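Local coordinates for protein serine protease inhibitor 4, isoform B (Drosophila melanogaster, PDB 4P0F) that is a serpin, captured here after cleavage, that probably inhibits serine-type and cysteine-type endopeptidases, at residues 99-103 against 160-164; 187-191 against 377-381; 310-316 against 336-342. All coordinates share one frame; numbering follows the deposited sequence.

Interaction 1: residues 99-103 against 160-164; sequences VMDGY and ESRLV
R162 reaches Y103 because its CG points away from the carbonyl carbon (chi1 -68°) and its chain folds again at chi2 (-74°). CD then sits over the middle of the Y103 ring, 3.8 Å from the centroid, as a CH-pi contact. The guanidinium continues over the phenol end, its plane 24° from that of the ring. Y103 OH lies 3.2 Å from R162 NE, but the angle is too poor for a hydrogen bond. E309 joins the two instead: it accepts a hydrogen bond from Y103 OH and forms a salt bridge with R162 NE. The opposite guanidinium face carries E160 O. These segments close the end of strands 91-100 and 161-174, an antiparallel pair in the central sheet A of the serpin fold. V99 and L163 form a non-hydrogen-bonded pair there. M100 N gives R162 O a nearly straight bond of 2.8 Å, and a type II turn from M100 to Y103 swings the ring back over R162. A leucine in place of R162 would probably leave E309 without its charged partner and the Y103 ring less firmly covered. R162 NH1 bonds to S161 O at 2.9 Å, and M100 SD lies 3.6 Å from that same oxygen.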
loop_
_atom_site.group_PDB
_atom_site.type_symbol
_atom_site.label_atom_id
_atom_site.label_comp_id
_atom_site.label_asym_id
_atom_site.label_seq_id
_atom_site.Cartn_x
_atom_site.Cartn_y
_atom_site.Cartn_z
ATOM N N VAL A 99 -4.338 17.110 14.741
ATOM C CA VAL A 99 -4.753 16.988 16.143
ATOM C C VAL A 99 -5.835 18.010 16.493
ATOM O O VAL A 99 -5.731 19.182 16.140
ATOM C CB VAL A 99 -3.552 17.184 17.090
ATOM C CG1 VAL A 99 -3.944 16.918 18.564
ATOM C CG2 VAL A 99 -2.397 16.275 16.664
ATOM N N MET A 100 -6.877 17.545 17.171
ATOM C CA MET A 100 -7.967 18.410 17.636
ATOM C C MET A 100 -7.415 19.651 18.335
ATOM O O MET A 100 -6.581 19.534 19.236
ATOM C CB MET A 100 -8.887 17.617 18.576
ATOM C CG MET A 100 -10.088 18.374 19.161
ATOM S SD MET A 100 -11.407 18.648 17.954
ATOM C CE MET A 100 -10.856 20.108 17.223
ATOM N N ASP A 101 -7.855 20.838 17.907
ATOM C CA ASP A 101 -7.451 22.083 18.568
ATOM C C ASP A 101 -7.600 21.964 20.074
ATOM O O ASP A 101 -8.634 21.510 20.559
ATOM C CB ASP A 101 -8.293 23.274 18.109
ATOM C CG ASP A 101 -7.934 23.769 16.718
ATOM O OD1 ASP A 101 -6.816 23.496 16.227
ATOM O OD2 ASP A 101 -8.787 24.463 16.126
ATOM N N GLY A 102 -6.577 22.409 20.798
ATOM C CA GLY A 102 -6.619 22.467 22.249
ATOM C C GLY A 102 -6.032 21.243 22.929
ATOM O O GLY A 102 -5.692 21.291 24.116
ATOM N N TYR A 103 -5.912 20.140 22.194
ATOM C CA TYR A 103 -5.321 18.924 22.745
ATOM C C TYR A 103 -3.826 18.874 22.451
ATOM O O TYR A 103 -3.387 19.232 21.365
ATOM C CB TYR A 103 -6.026 17.681 22.190
ATOM C CG TYR A 103 -7.397 17.500 22.788
ATOM C CD1 TYR A 103 -8.494 18.150 22.255
ATOM C CD2 TYR A 103 -7.592 16.708 23.920
ATOM C CE1 TYR A 103 -9.752 18.011 22.814
ATOM C CE2 TYR A 103 -8.843 16.555 24.468
ATOM C CZ TYR A 103 -9.922 17.206 23.909
ATOM O OH TYR A 103 -11.177 17.077 24.453
ATOM N N GLU A 160 -16.064 14.774 18.393
ATOM C CA GLU A 160 -15.448 13.693 19.171
ATOM C C GLU A 160 -14.098 13.240 18.603
ATOM O O GLU A 160 -13.351 12.536 19.273
ATOM C CB GLU A 160 -16.385 12.483 19.254
ATOM C CG GLU A 160 -17.694 12.746 19.976
ATOM C CD GLU A 160 -17.559 12.636 21.482
ATOM O OE1 GLU A 160 -17.426 11.499 21.992
ATOM O OE2 GLU A 160 -17.584 13.685 22.154
ATOM N N SER A 161 -13.793 13.630 17.363
ATOM C CA SER A 161 -12.518 13.279 16.741
ATOM C C SER A 161 -11.384 13.928 17.513
ATOM O O SER A 161 -11.513 15.074 17.946
ATOM C CB SER A 161 -12.464 13.735 15.275
ATOM O OG SER A 161 -13.524 13.195 14.509
ATOM N N ARG A 162 -10.274 13.215 17.682
ATOM C CA ARG A 162 -9.155 13.750 18.444
ATOM C C ARG A 162 -7.873 13.824 17.625
ATOM O O ARG A 162 -7.099 14.769 17.770
ATOM C CB ARG A 162 -8.947 12.926 19.710
ATOM C CG ARG A 162 -10.077 13.085 20.702
ATOM C CD ARG A 162 -10.032 14.448 21.404
ATOM N NE ARG A 162 -11.199 14.685 22.257
ATOM C CZ ARG A 162 -12.333 15.253 21.857
ATOM N NH1 ARG A 162 -12.484 15.661 20.600
ATOM N NH2 ARG A 162 -13.324 15.413 22.718
ATOM N N LEU A 163 -7.620 12.836 16.777
ATOM C CA LEU A 163 -6.542 13.001 15.825
ATOM C C LEU A 163 -6.718 12.112 14.623
ATOM O O LEU A 163 -7.446 11.130 14.669
ATOM C CB LEU A 163 -5.193 12.740 16.488
ATOM C CG LEU A 163 -5.018 11.387 17.159
ATOM C CD1 LEU A 163 -4.402 10.366 16.198
ATOM C CD2 LEU A 163 -4.162 11.555 18.384
ATOM N N VAL A 164 -6.063 12.503 13.535
ATOM C CA VAL A 164 -5.997 11.685 12.333
ATOM C C VAL A 164 -4.539 11.534 11.961
ATOM O O VAL A 164 -3.830 12.525 11.803
ATOM C CB VAL A 164 -6.772 12.301 11.158
ATOM C CG1 VAL A 164 -6.627 11.439 9.893
ATOM C CG2 VAL A 164 -8.232 12.460 11.514
#

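Interaction 2: residues 187-191 against 377-381; sequences DTFHL and VVRLE
V378 O takes a hydrogen bond of 2.6 Å from a water, and the same water donates to L191 O at 3.0 Å. This water links two backbones whose remaining contacts are mostly apolar. The central group is the ring of F189. Its CG lies anti to the backbone N (chi1 -173°), which carries the ring across to 377-381. L380 CD1 comes over one ring face, 4.0 Å from the centroid, in a CH-pi contact displaced toward the rim. The two side chains cross at about a right angle. V378 O approaches the ring edge near its plane, 4.0 Å from F189 CE2. V377 CG1 meets the ring obliquely, 4.1 Å from F189 CZ. L191 lays its CD2 against the backbone of the loop, 3.8 Å from R379 CA. Strand 185-189, paired with strand 197-213 in serpin sheet C, here meets the chain leaving strand 370-377, the last strand of sheet B. V197 and V199 of strand 197-213 also touch F189. L380, in the loop that runs from V378, rests on P272 and F274. N33 also bonds to V378 N and R379 O, which holds the backbone of the loop. L191 is the last modelled residue before a gap in the chain. Cohesion between the segments therefore rests on the CH-pi and van der Waals contacts of F189 and L191, with one bridging water as their polar link.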
loop_
_atom_site.group_PDB
_atom_site.type_symbol
_atom_site.label_atom_id
_atom_site.label_comp_id
_atom_site.label_asym_id
_atom_site.label_seq_id
_atom_site.Cartn_x
_atom_site.Cartn_y
_atom_site.Cartn_z
ATOM N N ASP A 187 -5.254 -5.962 -28.323
ATOM C CA ASP A 187 -5.225 -7.410 -28.397
ATOM C C ASP A 187 -6.051 -7.988 -27.278
ATOM O O ASP A 187 -6.492 -7.276 -26.377
ATOM C CB ASP A 187 -3.797 -7.952 -28.337
ATOM C CG ASP A 187 -3.598 -9.168 -29.236
ATOM O OD1 ASP A 187 -4.577 -9.904 -29.487
ATOM O OD2 ASP A 187 -2.461 -9.390 -29.698
ATOM N N THR A 188 -6.247 -9.294 -27.348
ATOM C CA THR A 188 -7.207 -9.974 -26.505
ATOM C C THR A 188 -6.731 -10.093 -25.068
ATOM O O THR A 188 -5.588 -10.460 -24.808
ATOM C CB THR A 188 -7.500 -11.375 -27.069
ATOM O OG1 THR A 188 -7.855 -11.255 -28.451
ATOM C CG2 THR A 188 -8.632 -12.037 -26.315
ATOM N N PHE A 189 -7.619 -9.742 -24.143
ATOM C CA PHE A 189 -7.434 -10.041 -22.728
ATOM C C PHE A 189 -8.502 -11.058 -22.353
ATOM O O PHE A 189 -9.693 -10.839 -22.591
ATOM C CB PHE A 189 -7.533 -8.784 -21.865
ATOM C CG PHE A 189 -7.181 -9.019 -20.416
ATOM C CD1 PHE A 189 -5.871 -8.917 -19.982
ATOM C CD2 PHE A 189 -8.159 -9.360 -19.503
ATOM C CE1 PHE A 189 -5.542 -9.145 -18.652
ATOM C CE2 PHE A 189 -7.840 -9.588 -18.165
ATOM C CZ PHE A 189 -6.531 -9.478 -17.744
ATOM N N HIS A 190 -8.074 -12.187 -21.803
ATOM C CA HIS A 190 -8.991 -13.267 -21.485
ATOM C C HIS A 190 -9.467 -13.114 -20.050
ATOM O O HIS A 190 -8.668 -13.158 -19.116
ATOM C CB HIS A 190 -8.318 -14.630 -21.689
ATOM C CG HIS A 190 -7.810 -14.851 -23.079
ATOM N ND1 HIS A 190 -6.598 -14.363 -23.516
ATOM C CD2 HIS A 190 -8.352 -15.510 -24.130
ATOM C CE1 HIS A 190 -6.416 -14.708 -24.778
ATOM N NE2 HIS A 190 -7.466 -15.404 -25.174
ATOM N N LEU A 191 -10.771 -12.923 -19.883
ATOM C CA LEU A 191 -11.352 -12.680 -18.569
ATOM C C LEU A 191 -11.635 -13.998 -17.859
ATOM O O LEU A 191 -11.252 -14.182 -16.702
ATOM C CB LEU A 191 -12.639 -11.856 -18.693
ATOM C CG LEU A 191 -12.509 -10.473 -19.342
ATOM C CD1 LEU A 191 -13.860 -9.995 -19.851
ATOM C CD2 LEU A 191 -11.927 -9.457 -18.364
ATOM N N VAL A 377 -4.714 -7.490 -11.515
ATOM C CA VAL A 377 -5.497 -7.146 -12.694
ATOM C C VAL A 377 -6.393 -8.330 -12.980
ATOM O O VAL A 377 -5.915 -9.395 -13.361
ATOM C CB VAL A 377 -4.621 -6.821 -13.907
ATOM C CG1 VAL A 377 -5.497 -6.520 -15.121
ATOM C CG2 VAL A 377 -3.724 -5.629 -13.607
ATOM N N VAL A 378 -7.694 -8.141 -12.792
ATOM C CA VAL A 378 -8.649 -9.232 -12.932
ATOM C C VAL A 378 -9.606 -8.992 -14.089
ATOM O O VAL A 378 -9.980 -9.919 -14.799
ATOM C CB VAL A 378 -9.454 -9.423 -11.632
ATOM C CG1 VAL A 378 -10.480 -10.535 -11.782
ATOM C CG2 VAL A 378 -8.510 -9.730 -10.475
ATOM N N ARG A 379 -10.012 -7.745 -14.255
ATOM C CA ARG A 379 -10.945 -7.372 -15.306
ATOM C C ARG A 379 -10.434 -6.139 -16.005
ATOM O O ARG A 379 -10.092 -5.162 -15.355
ATOM C CB ARG A 379 -12.339 -7.100 -14.734
ATOM C CG ARG A 379 -12.982 -8.288 -14.042
ATOM C CD ARG A 379 -14.365 -7.930 -13.518
ATOM N NE ARG A 379 -14.960 -9.026 -12.757
ATOM C CZ ARG A 379 -16.206 -9.028 -12.292
ATOM N NH1 ARG A 379 -17.006 -7.991 -12.510
ATOM N NH2 ARG A 379 -16.657 -10.073 -11.611
ATOM N N LEU A 380 -10.381 -6.179 -17.332
ATOM C CA LEU A 380 -10.057 -4.989 -18.098
ATOM C C LEU A 380 -11.113 -4.768 -19.159
ATOM O O LEU A 380 -11.739 -5.714 -19.624
ATOM C CB LEU A 380 -8.681 -5.108 -18.746
ATOM C CG LEU A 380 -7.479 -5.115 -17.809
ATOM C CD1 LEU A 380 -6.210 -5.360 -18.610
ATOM C CD2 LEU A 380 -7.382 -3.801 -17.041
ATOM N N GLU A 381 -11.322 -3.507 -19.511
ATOM C CA GLU A 381 -12.131 -3.154 -20.668
ATOM C C GLU A 381 -11.580 -1.886 -21.295
ATOM O O GLU A 381 -10.994 -1.046 -20.606
ATOM C CB GLU A 381 -13.600 -2.955 -20.282
ATOM C CG GLU A 381 -14.402 -4.248 -20.148
ATOM C CD GLU A 381 -14.451 -4.795 -18.727
ATOM O OE1 GLU A 381 -14.440 -3.996 -17.764
ATOM O OE2 GLU A 381 -14.511 -6.035 -18.576
HETATM O O HOH W 1 -11.690 -11.868 -14.917
#

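Interaction 3: residues 310-316 against 336-342; sequences PLKVSAI and GMAVRRK
P310-I316 and G336-K342 are the far ends of an antiparallel hairpin in serpin sheet A. In a cleaved serpin, strand 328-341 is the inserted reactive-centre loop. The tight part is the face with V313, I316, M337 and V339. I316 CG2 packs on M337 CG at 3.8 Å, side by side. M337 bends at chi3 (35°), which brings its CE to within 3.9 Å of V313 CG2. A beta bulge at S314 shifts the register by one residue, and the buried A315 N finds no partner in the model.

The opposite face is looser: K312 and R340 are partly exposed, though A315 and A338 are buried. S314, at the bulge, is exposed. K312 and R340 lie alongside each other, with K312 CE 4.1 Å from R340 CD. Their like charges have separate acid partners, D297 and E160. Two backbone bonds of 2.9 Å join them, K312 N to R340 O and R340 N to K312 O. K342 extends past P310, and its NZ bonds to the carbonyls of D297 and A299. A water donates to P310 O and K342 O. R340 grips R341 O side-on with NE at 2.8 Å and NH2 at 3.1 Å, the oxygen lying in the guanidinium plane.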
loop_
_atom_site.group_PDB
_atom_site.type_symbol
_atom_site.label_atom_id
_atom_site.label_comp_id
_atom_site.label_asym_id
_atom_site.label_seq_id
_atom_site.Cartn_x
_atom_site.Cartn_y
_atom_site.Cartn_z
ATOM N N PRO A 310 -10.362 8.389 27.358
ATOM C CA PRO A 310 -10.132 7.163 26.589
ATOM C C PRO A 310 -10.443 7.354 25.106
ATOM O O PRO A 310 -11.411 8.042 24.761
ATOM C CB PRO A 310 -11.096 6.163 27.232
ATOM C CG PRO A 310 -11.316 6.670 28.588
ATOM C CD PRO A 310 -11.281 8.156 28.485
ATOM N N LEU A 311 -9.624 6.739 24.251
ATOM C CA LEU A 311 -9.719 6.902 22.800
ATOM C C LEU A 311 -9.915 5.564 22.112
ATOM O O LEU A 311 -9.562 4.519 22.661
ATOM C CB LEU A 311 -8.450 7.558 22.235
ATOM C CG LEU A 311 -7.975 8.861 22.890
ATOM C CD1 LEU A 311 -6.658 9.306 22.259
ATOM C CD2 LEU A 311 -9.023 9.945 22.765
ATOM N N LYS A 312 -10.463 5.603 20.899
ATOM C CA LYS A 312 -10.508 4.429 20.035
ATOM C C LYS A 312 -10.438 4.844 18.563
ATOM O O LYS A 312 -10.624 6.002 18.216
ATOM C CB LYS A 312 -11.771 3.605 20.295
ATOM C CG LYS A 312 -13.047 4.251 19.822
ATOM C CD LYS A 312 -14.252 3.405 20.188
ATOM C CE LYS A 312 -15.543 4.059 19.731
ATOM N NZ LYS A 312 -16.720 3.196 20.046
ATOM N N VAL A 313 -10.154 3.885 17.695
ATOM C CA VAL A 313 -10.105 4.150 16.262
ATOM C C VAL A 313 -11.503 4.052 15.660
ATOM O O VAL A 313 -12.187 3.046 15.845
ATOM C CB VAL A 313 -9.147 3.160 15.562
ATOM C CG1 VAL A 313 -9.190 3.327 14.057
ATOM C CG2 VAL A 313 -7.731 3.347 16.081
ATOM N N SER A 314 -11.927 5.095 14.946
ATOM C CA SER A 314 -13.248 5.109 14.312
ATOM C C SER A 314 -13.215 4.761 12.828
ATOM O O SER A 314 -14.237 4.381 12.263
ATOM C CB SER A 314 -13.898 6.482 14.474
ATOM O OG SER A 314 -12.992 7.498 14.089
ATOM N N ALA A 315 -12.063 4.939 12.188
ATOM C CA ALA A 315 -11.940 4.591 10.776
ATOM C C ALA A 315 -10.492 4.429 10.359
ATOM O O ALA A 315 -9.608 5.119 10.860
ATOM C CB ALA A 315 -12.612 5.649 9.912
ATOM N N ILE A 316 -10.253 3.498 9.431
ATOM C CA ILE A 316 -8.978 3.404 8.738
ATOM C C ILE A 316 -9.305 3.392 7.257
ATOM O O ILE A 316 -9.950 2.465 6.788
ATOM C CB ILE A 316 -8.173 2.130 9.084
ATOM C CG1 ILE A 316 -8.017 1.968 10.595
ATOM C CG2 ILE A 316 -6.813 2.173 8.384
ATOM C CD1 ILE A 316 -7.257 0.702 11.012
ATOM N N GLY A 336 -5.366 6.919 6.132
ATOM C CA GLY A 336 -5.768 7.815 7.202
ATOM C C GLY A 336 -6.463 7.032 8.298
ATOM O O GLY A 336 -7.395 6.278 8.031
ATOM N N MET A 337 -6.001 7.229 9.532
ATOM C CA MET A 337 -6.600 6.590 10.704
ATOM C C MET A 337 -7.204 7.645 11.597
ATOM O O MET A 337 -6.478 8.488 12.114
ATOM C CB MET A 337 -5.567 5.804 11.502
ATOM C CG MET A 337 -5.072 4.517 10.843
ATOM S SD MET A 337 -4.035 3.509 11.938
ATOM C CE MET A 337 -4.864 3.836 13.503
ATOM N N ALA A 338 -8.518 7.601 11.774
ATOM C CA ALA A 338 -9.206 8.559 12.642
ATOM C C ALA A 338 -9.321 7.995 14.042
ATOM O O ALA A 338 -9.790 6.881 14.214
ATOM C CB ALA A 338 -10.571 8.887 12.089
ATOM N N VAL A 339 -8.909 8.788 15.033
ATOM C CA VAL A 339 -8.954 8.398 16.442
ATOM C C VAL A 339 -9.875 9.368 17.159
ATOM O O VAL A 339 -9.724 10.581 17.018
ATOM C CB VAL A 339 -7.555 8.412 17.078
ATOM C CG1 VAL A 339 -7.614 8.065 18.563
ATOM C CG2 VAL A 339 -6.630 7.437 16.352
ATOM N N ARG A 340 -10.843 8.826 17.893
ATOM C CA ARG A 340 -11.863 9.626 18.562
ATOM C C ARG A 340 -11.911 9.327 20.048
ATOM O O ARG A 340 -11.461 8.286 20.493
ATOM C CB ARG A 340 -13.239 9.354 17.950
ATOM C CG ARG A 340 -13.625 7.880 17.989
ATOM C CD ARG A 340 -15.111 7.668 17.836
ATOM N NE ARG A 340 -15.821 8.198 18.995
ATOM C CZ ARG A 340 -17.128 8.416 19.045
ATOM N NH1 ARG A 340 -17.895 8.150 17.997
ATOM N NH2 ARG A 340 -17.663 8.914 20.151
ATOM N N ARG A 341 -12.480 10.229 20.826
ATOM C CA ARG A 341 -12.729 9.880 22.215
ATOM C C ARG A 341 -13.884 8.884 22.252
ATOM O O ARG A 341 -14.810 8.962 21.446
ATOM C CB ARG A 341 -13.026 11.120 23.047
ATOM C CG ARG A 341 -14.228 11.912 22.618
ATOM C CD ARG A 341 -14.778 12.690 23.811
ATOM N NE ARG A 341 -15.343 11.781 24.803
ATOM C CZ ARG A 341 -15.548 12.086 26.083
ATOM N NH1 ARG A 341 -15.235 13.287 26.546
ATOM N NH2 ARG A 341 -16.064 11.180 26.904
ATOM N N LYS A 342 -13.811 7.916 23.160
ATOM C CA LYS A 342 -14.949 7.042 23.392
ATOM C C LYS A 342 -16.104 7.868 23.932
ATOM O O LYS A 342 -15.917 8.747 24.779
ATOM C CB LYS A 342 -14.595 5.919 24.373
ATOM C CG LYS A 342 -13.374 5.095 23.962
ATOM C CD LYS A 342 -13.095 3.978 24.973
ATOM C CE LYS A 342 -11.765 3.259 24.705
ATOM N NZ LYS A 342 -11.419 2.389 25.878
HETATM O O HOH W 2 -13.597 9.072 26.315
#

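Interactions 1 and 3 are neighbours in one sheet, their centres about 10 Å apart. Strand 161-174 lies beside strand 328-341, so the two contacts are joined strand to strand. R162 N to V339 O and V339 N to L163 O, both 2.8 Å, are probable hydrogen bonds between them. R162 and L163 both face V339, a classic beta bulge. Strand 328-341, the inserted reactive-centre loop, is thus held between strand 161-174 and strand 311-324. Interaction 2 lies across the chain's centre, about 45 Å from interaction 1 and 39 Å from interaction 3, centre to centre. Its nearest atoms stay about 21 Å from interaction 3.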